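Local coordinates for uncharacterized protein (PDB 5THE) that probably binds RNA as a budding yeast Argonaute, acting in the selective cleavage of RNA targets, and is represented here by its C-terminal lobe, at residues Lys105-Val110 against Asn226-Asn231; Asp259-Pro265 against Asn331-Thr337; Leu264-Leu269 against Arg323-Tyr327. All blocks are in the same frame, centred on the assembly; numbering follows the deposited sequence.

Contact 1. Residues Lys105-Val110 against Asn226-Asn231; sequences KFASDV and NSIQYN. With nucleotides of chain B.
This is a helix-to-helix contact in the MID part of the Argonaute lobe, whose parallel sheet includes strands 77-85 and 185-191. Helix 95-111 meets the first turn of helix 228-241 in a knobs-into-holes fit. The knob is Asn-231, set among Lys-105, Phe-106, Asp-109 and Val-110. Its amide comes to the edge of the Phe-106 ring, with CG 3.5 Å from Phe-106 CD1. Amide and ring planes stand 79° apart. Val-110 CG1 lies over one face of the same ring, and Val-234, Val-235 and Met-238 pack round Phe-106 farther along helix 228-241. Asn-231 ND2 donates to Asp-109 OD2 at 2.9 Å, meeting that oxygen on its anti side.

Asp-109 OD2 also faces Lys-105 NZ in a salt bridge within helix 95-111. That bridge is modelled very short, so its length is doubtful. The lysine chain bends at chi2 (90°) and chi4, which carries NZ back to Asn-226. There NZ donates to Asn-226 O at 3.0 Å, from above the carbonyl plane. The Asn-226 side chain turns to Ser-102 instead. Ser-227 is the N-cap of helix 228-241. Three residues on, Tyr-230 has sugar atom O4' of nucleotide A2 of chain B over one ring face, consistent with a guide-binding pocket. Ser-227 OG takes the Tyr-230 N-H at 3.0 Å, almost straight at 175°.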
loop_
_atom_site.group_PDB
_atom_site.type_symbol
_atom_site.label_atom_id
_atom_site.label_comp_id
_atom_site.label_asym_id
_atom_site.label_seq_id
_atom_site.Cartn_x
_atom_site.Cartn_y
_atom_site.Cartn_z
ATOM N N LYS A 105 -26.010 -6.568 -9.515
ATOM C CA LYS A 105 -25.949 -6.545 -8.061
ATOM C C LYS A 105 -24.736 -5.751 -7.584
ATOM O O LYS A 105 -24.822 -4.993 -6.611
ATOM C CB LYS A 105 -25.925 -7.979 -7.532
ATOM C CG LYS A 105 -25.621 -8.118 -6.051
ATOM C CD LYS A 105 -26.869 -8.077 -5.207
ATOM C CE LYS A 105 -26.608 -8.690 -3.837
ATOM N NZ LYS A 105 -25.295 -8.279 -3.266
ATOM N N PHE A 106 -23.599 -5.903 -8.269
ATOM C CA PHE A 106 -22.414 -5.120 -7.932
ATOM C C PHE A 106 -22.703 -3.621 -7.994
ATOM O O PHE A 106 -22.450 -2.890 -7.027
ATOM C CB PHE A 106 -21.255 -5.475 -8.870
ATOM C CG PHE A 106 -20.008 -4.688 -8.592
ATOM C CD1 PHE A 106 -19.155 -5.062 -7.572
ATOM C CD2 PHE A 106 -19.704 -3.559 -9.338
ATOM C CE1 PHE A 106 -17.996 -4.329 -7.301
ATOM C CE2 PHE A 106 -18.558 -2.816 -9.076
ATOM C CZ PHE A 106 -17.699 -3.205 -8.060
ATOM N N ALA A 107 -23.228 -3.144 -9.131
ATOM C CA ALA A 107 -23.464 -1.714 -9.289
ATOM C C ALA A 107 -24.367 -1.177 -8.177
ATOM O O ALA A 107 -24.081 -0.134 -7.577
ATOM C CB ALA A 107 -24.061 -1.420 -10.664
ATOM N N SER A 108 -25.450 -1.887 -7.866
ATOM C CA SER A 108 -26.364 -1.354 -6.858
ATOM C C SER A 108 -25.777 -1.488 -5.458
ATOM O O SER A 108 -25.967 -0.603 -4.618
ATOM C CB SER A 108 -27.729 -2.034 -6.951
ATOM O OG SER A 108 -27.621 -3.419 -6.714
ATOM N N ASP A 109 -25.044 -2.575 -5.191
ATOM C CA ASP A 109 -24.338 -2.704 -3.916
ATOM C C ASP A 109 -23.428 -1.505 -3.658
ATOM O O ASP A 109 -23.461 -0.900 -2.581
ATOM C CB ASP A 109 -23.511 -3.990 -3.889
ATOM C CG ASP A 109 -24.317 -5.210 -3.467
ATOM O OD1 ASP A 109 -25.486 -5.051 -3.066
ATOM O OD2 ASP A 109 -23.763 -6.336 -3.518
ATOM N N VAL A 110 -22.605 -1.145 -4.639
ATOM C CA VAL A 110 -21.548 -0.171 -4.389
ATOM C C VAL A 110 -22.061 1.254 -4.528
ATOM O O VAL A 110 -21.412 2.183 -4.026
ATOM C CB VAL A 110 -20.319 -0.408 -5.294
ATOM C CG1 VAL A 110 -19.849 -1.859 -5.173
ATOM C CG2 VAL A 110 -20.601 -0.061 -6.748
ATOM N N ASN A 226 -22.094 -13.023 -5.323
ATOM C CA ASN A 226 -22.928 -11.830 -5.140
ATOM C C ASN A 226 -22.967 -11.375 -3.681
ATOM O O ASN A 226 -24.012 -10.981 -3.163
ATOM C CB ASN A 226 -24.340 -12.061 -5.681
ATOM C CG ASN A 226 -24.332 -12.401 -7.154
ATOM O OD1 ASN A 226 -23.538 -11.845 -7.912
ATOM N ND2 ASN A 226 -25.199 -13.329 -7.568
ATOM N N SER A 227 -21.818 -11.399 -3.020
ATOM C CA SER A 227 -21.720 -10.967 -1.631
ATOM C C SER A 227 -21.479 -9.461 -1.556
ATOM O O SER A 227 -20.565 -8.935 -2.203
ATOM C CB SER A 227 -20.596 -11.730 -0.929
ATOM O OG SER A 227 -19.997 -10.927 0.066
ATOM N N ILE A 228 -22.295 -8.774 -0.751
ATOM C CA ILE A 228 -22.142 -7.330 -0.598
ATOM C C ILE A 228 -20.786 -7.005 0.009
ATOM O O ILE A 228 -20.158 -5.994 -0.332
ATOM C CB ILE A 228 -23.310 -6.744 0.229
ATOM C CG1 ILE A 228 -23.198 -5.223 0.344
ATOM C CG2 ILE A 228 -23.332 -7.287 1.637
ATOM C CD1 ILE A 228 -23.923 -4.454 -0.691
ATOM N N GLN A 229 -20.312 -7.845 0.923
ATOM C CA GLN A 229 -19.001 -7.610 1.514
ATOM C C GLN A 229 -17.896 -7.726 0.463
ATOM O O GLN A 229 -16.983 -6.890 0.407
ATOM C CB GLN A 229 -18.773 -8.593 2.665
ATOM C CG GLN A 229 -17.372 -8.579 3.268
ATOM C CD GLN A 229 -17.138 -7.425 4.237
ATOM O OE1 GLN A 229 -17.362 -6.258 3.905
ATOM N NE2 GLN A 229 -16.683 -7.751 5.442
ATOM N N TYR A 230 -17.959 -8.765 -0.376
ATOM C CA TYR A 230 -16.987 -8.905 -1.458
ATOM C C TYR A 230 -17.046 -7.706 -2.394
ATOM O O TYR A 230 -16.013 -7.133 -2.771
ATOM C CB TYR A 230 -17.268 -10.206 -2.214
ATOM C CG TYR A 230 -16.379 -10.475 -3.400
ATOM C CD1 TYR A 230 -16.661 -9.934 -4.658
ATOM C CD2 TYR A 230 -15.276 -11.293 -3.277
ATOM C CE1 TYR A 230 -15.857 -10.204 -5.745
ATOM C CE2 TYR A 230 -14.471 -11.550 -4.351
ATOM C CZ TYR A 230 -14.760 -11.006 -5.578
ATOM O OH TYR A 230 -13.943 -11.303 -6.642
ATOM N N ASN A 231 -18.261 -7.306 -2.779
ATOM C CA ASN A 231 -18.412 -6.179 -3.688
ATOM C C ASN A 231 -17.900 -4.897 -3.064
ATOM O O ASN A 231 -17.261 -4.087 -3.743
ATOM C CB ASN A 231 -19.874 -6.043 -4.108
ATOM C CG ASN A 231 -20.305 -7.180 -5.006
ATOM O OD1 ASN A 231 -19.462 -7.921 -5.532
ATOM N ND2 ASN A 231 -21.604 -7.329 -5.193
ATOM P P A B 2 -10.240 -12.237 -6.076
ATOM O OP1 A B 2 -9.496 -13.316 -5.377
ATOM O OP2 A B 2 -11.628 -12.464 -6.589
ATOM O "O5'" A B 2 -10.250 -10.957 -5.131
ATOM C "C5'" A B 2 -10.569 -9.662 -5.647
ATOM C "C4'" A B 2 -10.965 -8.726 -4.541
ATOM O "O4'" A B 2 -12.230 -9.152 -3.990
ATOM C "C3'" A B 2 -10.045 -8.701 -3.335
ATOM O "O3'" A B 2 -8.918 -7.898 -3.541
ATOM C "C2'" A B 2 -10.964 -8.198 -2.232
ATOM O "O2'" A B 2 -11.202 -6.806 -2.389
ATOM C "C1'" A B 2 -12.249 -8.929 -2.591
ATOM N N9 A B 2 -12.361 -10.256 -1.955
ATOM C C8 A B 2 -11.859 -11.442 -2.433
ATOM N N7 A B 2 -12.146 -12.479 -1.698
ATOM C C5 A B 2 -12.918 -11.934 -0.677
ATOM C C6 A B 2 -13.529 -12.526 0.425
ATOM N N6 A B 2 -13.435 -13.839 0.644
ATOM N N1 A B 2 -14.219 -11.718 1.275
ATOM C C2 A B 2 -14.274 -10.403 0.998
ATOM N N3 A B 2 -13.730 -9.721 -0.022
ATOM C C4 A B 2 -13.059 -10.564 -0.815
#

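Contact 2. Residues Asp259-Pro265 against Asn331-Thr337; sequences DKESNLP and NNGKLPT
Thr-337 OG1 sits between Ser-262 and Asp-259, and this polar cluster ties the tight turn after strand 258-259 to the loop leading into strand 339-344. Both pieces belong to the Piwi domain. Ser-262 OG donates to Thr-337 OG1 at 2.7 Å. Thr-337 OG1 donates in turn to Asp-259 OD2, in a bond modelled very short, so its length is doubtful. The threonine hydroxyl is thus both acceptor and donor. Its chi1 of 60° sets OG1 between the backbone N and carbonyl carbon and puts CG2 against Ser-262, with Leu-264 CD1 also in contact.

The other carboxylate oxygen is used within the turn. Asp-259 OD1 accepts from Glu-261 N at 2.9 Å, an Asx turn. The N-H groups of Asn-263 and Leu-264 both point at Asp-259 O through weak bonds, a G1 beta bulge. A water joins the two backbones. It accepts from Thr-337 N at 2.9 Å and donates to Pro-265 O at 2.8 Å. Pro-265 O has a second donor in Tyr-327 OH.

The other end is mostly apolar. Leu-264 CD1 lies 3.8 Å from Lys-334 CB and also touches Leu-335 O. Asn-331 OD1 rests 3.5 Å from Pro-265 CD, while its ND2 bonds Tyr-327 O and Tyr-291 O. Asn-331 also begins a type I' turn, closed by Lys-334 N donating to Asn-331 O. Pro-336 O is taken by Tyr-379 OH.

The hydroxyl protons run one way, from serine to threonine to aspartate. A negative charge on Asp-259 would probably strengthen that chain, and both carboxylate oxygens already have a donor.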
loop_
_atom_site.group_PDB
_atom_site.type_symbol
_atom_site.label_atom_id
_atom_site.label_comp_id
_atom_site.label_asym_id
_atom_site.label_seq_id
_atom_site.Cartn_x
_atom_site.Cartn_y
_atom_site.Cartn_z
ATOM N N ASP A 259 3.530 19.925 8.816
ATOM C CA ASP A 259 4.578 20.805 9.318
ATOM C C ASP A 259 3.919 22.093 9.793
ATOM O O ASP A 259 3.370 22.841 8.984
ATOM C CB ASP A 259 5.585 21.071 8.208
ATOM C CG ASP A 259 6.753 21.943 8.645
ATOM O OD1 ASP A 259 6.659 22.646 9.677
ATOM O OD2 ASP A 259 7.783 21.925 7.926
ATOM N N LYS A 260 3.976 22.356 11.100
ATOM C CA LYS A 260 3.290 23.521 11.651
ATOM C C LYS A 260 3.865 24.828 11.131
ATOM O O LYS A 260 3.120 25.795 10.960
ATOM C CB LYS A 260 3.344 23.507 13.179
ATOM C CG LYS A 260 2.697 22.284 13.812
ATOM C CD LYS A 260 1.385 21.921 13.116
ATOM C CE LYS A 260 0.732 20.681 13.729
ATOM N NZ LYS A 260 1.618 19.478 13.694
ATOM N N GLU A 261 5.174 24.884 10.861
ATOM C CA GLU A 261 5.771 26.165 10.476
ATOM C C GLU A 261 5.324 26.598 9.083
ATOM O O GLU A 261 5.063 27.785 8.849
ATOM C CB GLU A 261 7.294 26.080 10.554
ATOM C CG GLU A 261 7.846 25.743 11.951
ATOM C CD GLU A 261 7.438 26.711 13.050
ATOM O OE1 GLU A 261 7.736 27.912 12.930
ATOM O OE2 GLU A 261 6.820 26.269 14.043
ATOM N N SER A 262 5.235 25.654 8.144
ATOM C CA SER A 262 4.837 25.936 6.772
ATOM C C SER A 262 3.374 25.631 6.522
ATOM O O SER A 262 2.856 26.008 5.470
ATOM C CB SER A 262 5.695 25.117 5.788
ATOM O OG SER A 262 5.560 23.730 6.082
ATOM N N ASN A 263 2.709 24.951 7.459
ATOM C CA ASN A 263 1.344 24.466 7.270
ATOM C C ASN A 263 1.246 23.593 6.019
ATOM O O ASN A 263 0.268 23.626 5.274
ATOM C CB ASN A 263 0.341 25.617 7.220
ATOM C CG ASN A 263 -1.073 25.141 7.454
ATOM O OD1 ASN A 263 -1.301 24.221 8.244
ATOM N ND2 ASN A 263 -2.025 25.721 6.737
ATOM N N LEU A 264 2.287 22.816 5.774
ATOM C CA LEU A 264 2.297 21.954 4.620
ATOM C C LEU A 264 2.401 20.507 5.080
ATOM O O LEU A 264 3.141 20.214 6.028
ATOM C CB LEU A 264 3.470 22.288 3.689
ATOM C CG LEU A 264 3.326 23.572 2.868
ATOM C CD1 LEU A 264 4.657 23.910 2.226
ATOM C CD2 LEU A 264 2.236 23.394 1.818
ATOM N N PRO A 265 1.664 19.593 4.455
ATOM C CA PRO A 265 1.727 18.190 4.879
ATOM C C PRO A 265 3.099 17.598 4.609
ATOM O O PRO A 265 3.765 17.935 3.629
ATOM C CB PRO A 265 0.648 17.514 4.030
ATOM C CG PRO A 265 0.554 18.357 2.811
ATOM C CD PRO A 265 0.747 19.778 3.316
ATOM N N ASN A 331 -0.507 21.149 -3.726
ATOM C CA ASN A 331 -0.240 22.088 -2.645
ATOM C C ASN A 331 0.129 23.466 -3.203
ATOM O O ASN A 331 1.056 24.140 -2.727
ATOM C CB ASN A 331 0.830 21.523 -1.710
ATOM C CG ASN A 331 0.356 20.257 -0.993
ATOM O OD1 ASN A 331 -0.308 20.341 0.044
ATOM N ND2 ASN A 331 0.673 19.086 -1.552
ATOM N N ASN A 332 -0.613 23.903 -4.222
ATOM C CA ASN A 332 -0.503 25.261 -4.764
ATOM C C ASN A 332 0.946 25.657 -5.051
ATOM O O ASN A 332 1.405 26.730 -4.661
ATOM C CB ASN A 332 -1.142 26.275 -3.815
ATOM C CG ASN A 332 -2.602 26.009 -3.588
ATOM O OD1 ASN A 332 -3.366 25.830 -4.533
ATOM N ND2 ASN A 332 -2.996 25.951 -2.330
ATOM N N GLY A 333 1.675 24.778 -5.733
ATOM C CA GLY A 333 3.021 25.107 -6.165
ATOM C C GLY A 333 4.108 24.961 -5.114
ATOM O O GLY A 333 5.283 25.174 -5.436
ATOM N N LYS A 334 3.762 24.590 -3.881
ATOM C CA LYS A 334 4.741 24.412 -2.812
ATOM C C LYS A 334 5.332 23.004 -2.826
ATOM O O LYS A 334 4.623 22.022 -3.067
ATOM C CB LYS A 334 4.095 24.676 -1.448
ATOM C CG LYS A 334 3.482 26.075 -1.282
ATOM C CD LYS A 334 4.558 27.107 -1.088
ATOM C CE LYS A 334 3.978 28.469 -0.784
ATOM N NZ LYS A 334 5.075 29.465 -0.641
ATOM N N LEU A 335 6.635 22.914 -2.573
ATOM C CA LEU A 335 7.285 21.643 -2.294
ATOM C C LEU A 335 7.145 21.316 -0.813
ATOM O O LEU A 335 6.925 22.211 0.002
ATOM C CB LEU A 335 8.759 21.716 -2.661
ATOM C CG LEU A 335 9.034 22.066 -4.122
ATOM C CD1 LEU A 335 10.525 22.186 -4.375
ATOM C CD2 LEU A 335 8.326 21.056 -5.016
ATOM N N PRO A 336 7.247 20.046 -0.431
ATOM C CA PRO A 336 7.155 19.714 0.991
ATOM C C PRO A 336 8.336 20.280 1.763
ATOM O O PRO A 336 9.432 20.476 1.227
ATOM C CB PRO A 336 7.152 18.179 1.013
ATOM C CG PRO A 336 7.735 17.762 -0.293
ATOM C CD PRO A 336 7.407 18.850 -1.278
ATOM N N THR A 337 8.086 20.583 3.028
ATOM C CA THR A 337 9.139 21.081 3.891
ATOM C C THR A 337 9.671 20.019 4.842
ATOM O O THR A 337 10.649 20.287 5.546
ATOM C CB THR A 337 8.651 22.307 4.680
ATOM O OG1 THR A 337 7.522 21.949 5.488
ATOM C CG2 THR A 337 8.248 23.432 3.714
HETATM O O HOH W 1 5.955 19.346 4.551
#

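Contact 3. Residues Leu264-Leu269 against Arg323-Tyr327; sequences LPILVL and RLKIY
Tyr-327 reaches from helix 320-329 to the start of strand 264-274, and its hydroxyl donates to Pro-265 O at 2.7 Å. The bond lies in the carbonyl plane, on a lone pair, with a C=O...donor angle of 138°. With CG opposite the backbone N (chi1 180°), the ring extends toward the strand. Tyr-327 CE2 lies 3.9 Å from Pro-265 CG. Leu-264 CB is 3.4 Å from Tyr-327 OH, so carbon surrounds part of the hydroxyl.

Deeper along the strand the contact is apolar. Leu-267 splits its two methyls between partners. CD1 comes to 4.3 Å from Tyr-327 CD2, and CD2 to 4.4 Å from Leu-324 CD2. One turn before Tyr-327, the Arg-323 chain offers its carbons, with CD 3.8 Å from Leu-269 CD2. A bend at chi2 lays CD there, and a second at chi3 leads the guanidinium away, where NH1 forms a salt bridge with Asp-301. A phenylalanine in place of Tyr-327 would keep the ring, but would probably leave Pro-265 O with its water and without the tyrosine's donor, and the strand without its polar tie to the helix.

A second shell packs round these groups. Pro-336 packs on the Tyr-327 ring, and Met-320 touches both Leu-267 and Leu-269. The local axes of strand and helix come within 10.4 Å and run at 140°. Helix 320-329 covers strand 264-274 in the RNase H-like Piwi core. That strand pairs parallel with strand 339-344 and antiparallel with strand 282-289, while Leu-324 packs against Val-366, Phe-369 and Leu-373 of helix 351-373.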
loop_
_atom_site.group_PDB
_atom_site.type_symbol
_atom_site.label_atom_id
_atom_site.label_comp_id
_atom_site.label_asym_id
_atom_site.label_seq_id
_atom_site.Cartn_x
_atom_site.Cartn_y
_atom_site.Cartn_z
ATOM N N LEU A 264 2.287 22.816 5.774
ATOM C CA LEU A 264 2.297 21.954 4.620
ATOM C C LEU A 264 2.401 20.507 5.080
ATOM O O LEU A 264 3.141 20.214 6.028
ATOM C CB LEU A 264 3.470 22.288 3.689
ATOM C CG LEU A 264 3.326 23.572 2.868
ATOM C CD1 LEU A 264 4.657 23.910 2.226
ATOM C CD2 LEU A 264 2.236 23.394 1.818
ATOM N N PRO A 265 1.664 19.593 4.455
ATOM C CA PRO A 265 1.727 18.190 4.879
ATOM C C PRO A 265 3.099 17.598 4.609
ATOM O O PRO A 265 3.765 17.935 3.629
ATOM C CB PRO A 265 0.648 17.514 4.030
ATOM C CG PRO A 265 0.554 18.357 2.811
ATOM C CD PRO A 265 0.747 19.778 3.316
ATOM N N ILE A 266 3.536 16.737 5.528
ATOM C CA ILE A 266 4.782 16.020 5.327
ATOM C C ILE A 266 4.639 15.124 4.110
ATOM O O ILE A 266 3.579 14.537 3.866
ATOM C CB ILE A 266 5.132 15.215 6.588
ATOM C CG1 ILE A 266 5.358 16.161 7.763
ATOM C CG2 ILE A 266 6.365 14.321 6.370
ATOM C CD1 ILE A 266 5.373 15.447 9.110
ATOM N N LEU A 267 5.695 15.050 3.308
ATOM C CA LEU A 267 5.746 14.094 2.213
ATOM C C LEU A 267 6.134 12.743 2.799
ATOM O O LEU A 267 7.249 12.576 3.308
ATOM C CB LEU A 267 6.742 14.550 1.154
ATOM C CG LEU A 267 7.066 13.493 0.095
ATOM C CD1 LEU A 267 5.812 13.164 -0.692
ATOM C CD2 LEU A 267 8.174 13.954 -0.828
ATOM N N VAL A 268 5.206 11.793 2.776
ATOM C CA VAL A 268 5.434 10.467 3.342
ATOM C C VAL A 268 5.745 9.531 2.190
ATOM O O VAL A 268 4.959 9.433 1.239
ATOM C CB VAL A 268 4.224 9.972 4.154
ATOM C CG1 VAL A 268 4.482 8.567 4.675
ATOM C CG2 VAL A 268 3.914 10.933 5.320
ATOM N N LEU A 269 6.889 8.849 2.272
ATOM C CA LEU A 269 7.371 7.961 1.229
ATOM C C LEU A 269 7.443 6.530 1.738
ATOM O O LEU A 269 7.747 6.289 2.908
ATOM C CB LEU A 269 8.767 8.355 0.752
ATOM C CG LEU A 269 9.018 9.781 0.267
ATOM C CD1 LEU A 269 10.516 9.954 0.191
ATOM C CD2 LEU A 269 8.365 9.975 -1.099
ATOM N N ARG A 323 7.539 12.262 -7.110
ATOM C CA ARG A 323 6.982 12.531 -5.785
ATOM C C ARG A 323 6.844 14.030 -5.566
ATOM O O ARG A 323 5.819 14.502 -5.060
ATOM C CB ARG A 323 7.852 11.917 -4.684
ATOM C CG ARG A 323 8.431 10.536 -5.014
ATOM C CD ARG A 323 7.424 9.425 -4.781
ATOM N NE ARG A 323 6.294 9.438 -5.711
ATOM C CZ ARG A 323 6.390 9.086 -6.988
ATOM N NH1 ARG A 323 7.568 8.729 -7.479
ATOM N NH2 ARG A 323 5.321 9.100 -7.774
ATOM N N LEU A 324 7.862 14.797 -5.969
ATOM C CA LEU A 324 7.809 16.244 -5.777
ATOM C C LEU A 324 6.798 16.891 -6.712
ATOM O O LEU A 324 6.029 17.761 -6.292
ATOM C CB LEU A 324 9.191 16.852 -5.995
ATOM C CG LEU A 324 10.289 16.477 -4.996
ATOM C CD1 LEU A 324 11.600 17.135 -5.394
ATOM C CD2 LEU A 324 9.875 16.900 -3.618
ATOM N N LYS A 325 6.793 16.484 -7.984
ATOM C CA LYS A 325 5.883 17.078 -8.960
ATOM C C LYS A 325 4.433 16.891 -8.548
ATOM O O LYS A 325 3.630 17.826 -8.615
ATOM C CB LYS A 325 6.108 16.460 -10.343
ATOM C CG LYS A 325 7.294 17.007 -11.118
ATOM C CD LYS A 325 7.485 16.193 -12.411
ATOM C CE LYS A 325 8.378 16.908 -13.396
ATOM N NZ LYS A 325 8.515 16.159 -14.687
ATOM N N ILE A 326 4.072 15.675 -8.151
ATOM C CA ILE A 326 2.693 15.403 -7.780
ATOM C C ILE A 326 2.335 16.152 -6.509
ATOM O O ILE A 326 1.262 16.762 -6.409
ATOM C CB ILE A 326 2.463 13.888 -7.629
ATOM C CG1 ILE A 326 2.785 13.183 -8.952
ATOM C CG2 ILE A 326 1.020 13.628 -7.212
ATOM C CD1 ILE A 326 2.766 11.657 -8.871
ATOM N N TYR A 327 3.229 16.123 -5.517
ATOM C CA TYR A 327 2.978 16.881 -4.299
ATOM C C TYR A 327 2.709 18.342 -4.629
ATOM O O TYR A 327 1.768 18.957 -4.105
ATOM C CB TYR A 327 4.169 16.769 -3.351
ATOM C CG TYR A 327 3.994 17.541 -2.057
ATOM C CD1 TYR A 327 4.169 18.930 -2.009
ATOM C CD2 TYR A 327 3.659 16.881 -0.884
ATOM C CE1 TYR A 327 4.019 19.633 -0.822
ATOM C CE2 TYR A 327 3.493 17.573 0.307
ATOM C CZ TYR A 327 3.680 18.945 0.330
ATOM O OH TYR A 327 3.525 19.615 1.515
#

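Contacts 2 and 3 are neighbours, with centres 9 Å apart. They share Leu-264 and Pro-265 of strand 264-274, and contact 3 is nested inside the chain loop that contact 2 closes. Contact 3 is buried and mainly apolar, with one hydroxyl bond at its end. Contact 2 is partly buried at the edge of the same region and relies more on hydroxyls, a carboxylate and a water. The two touch where the Tyr-327 ring meets Lys-334 to Pro-336. Contact 1 stands apart, about 25 Å from contact 3 and 28 Å from contact 2 between nearest atoms, and is partly buried. It joins two helices beside the RNA, combining charged and amide groups with an aromatic ring.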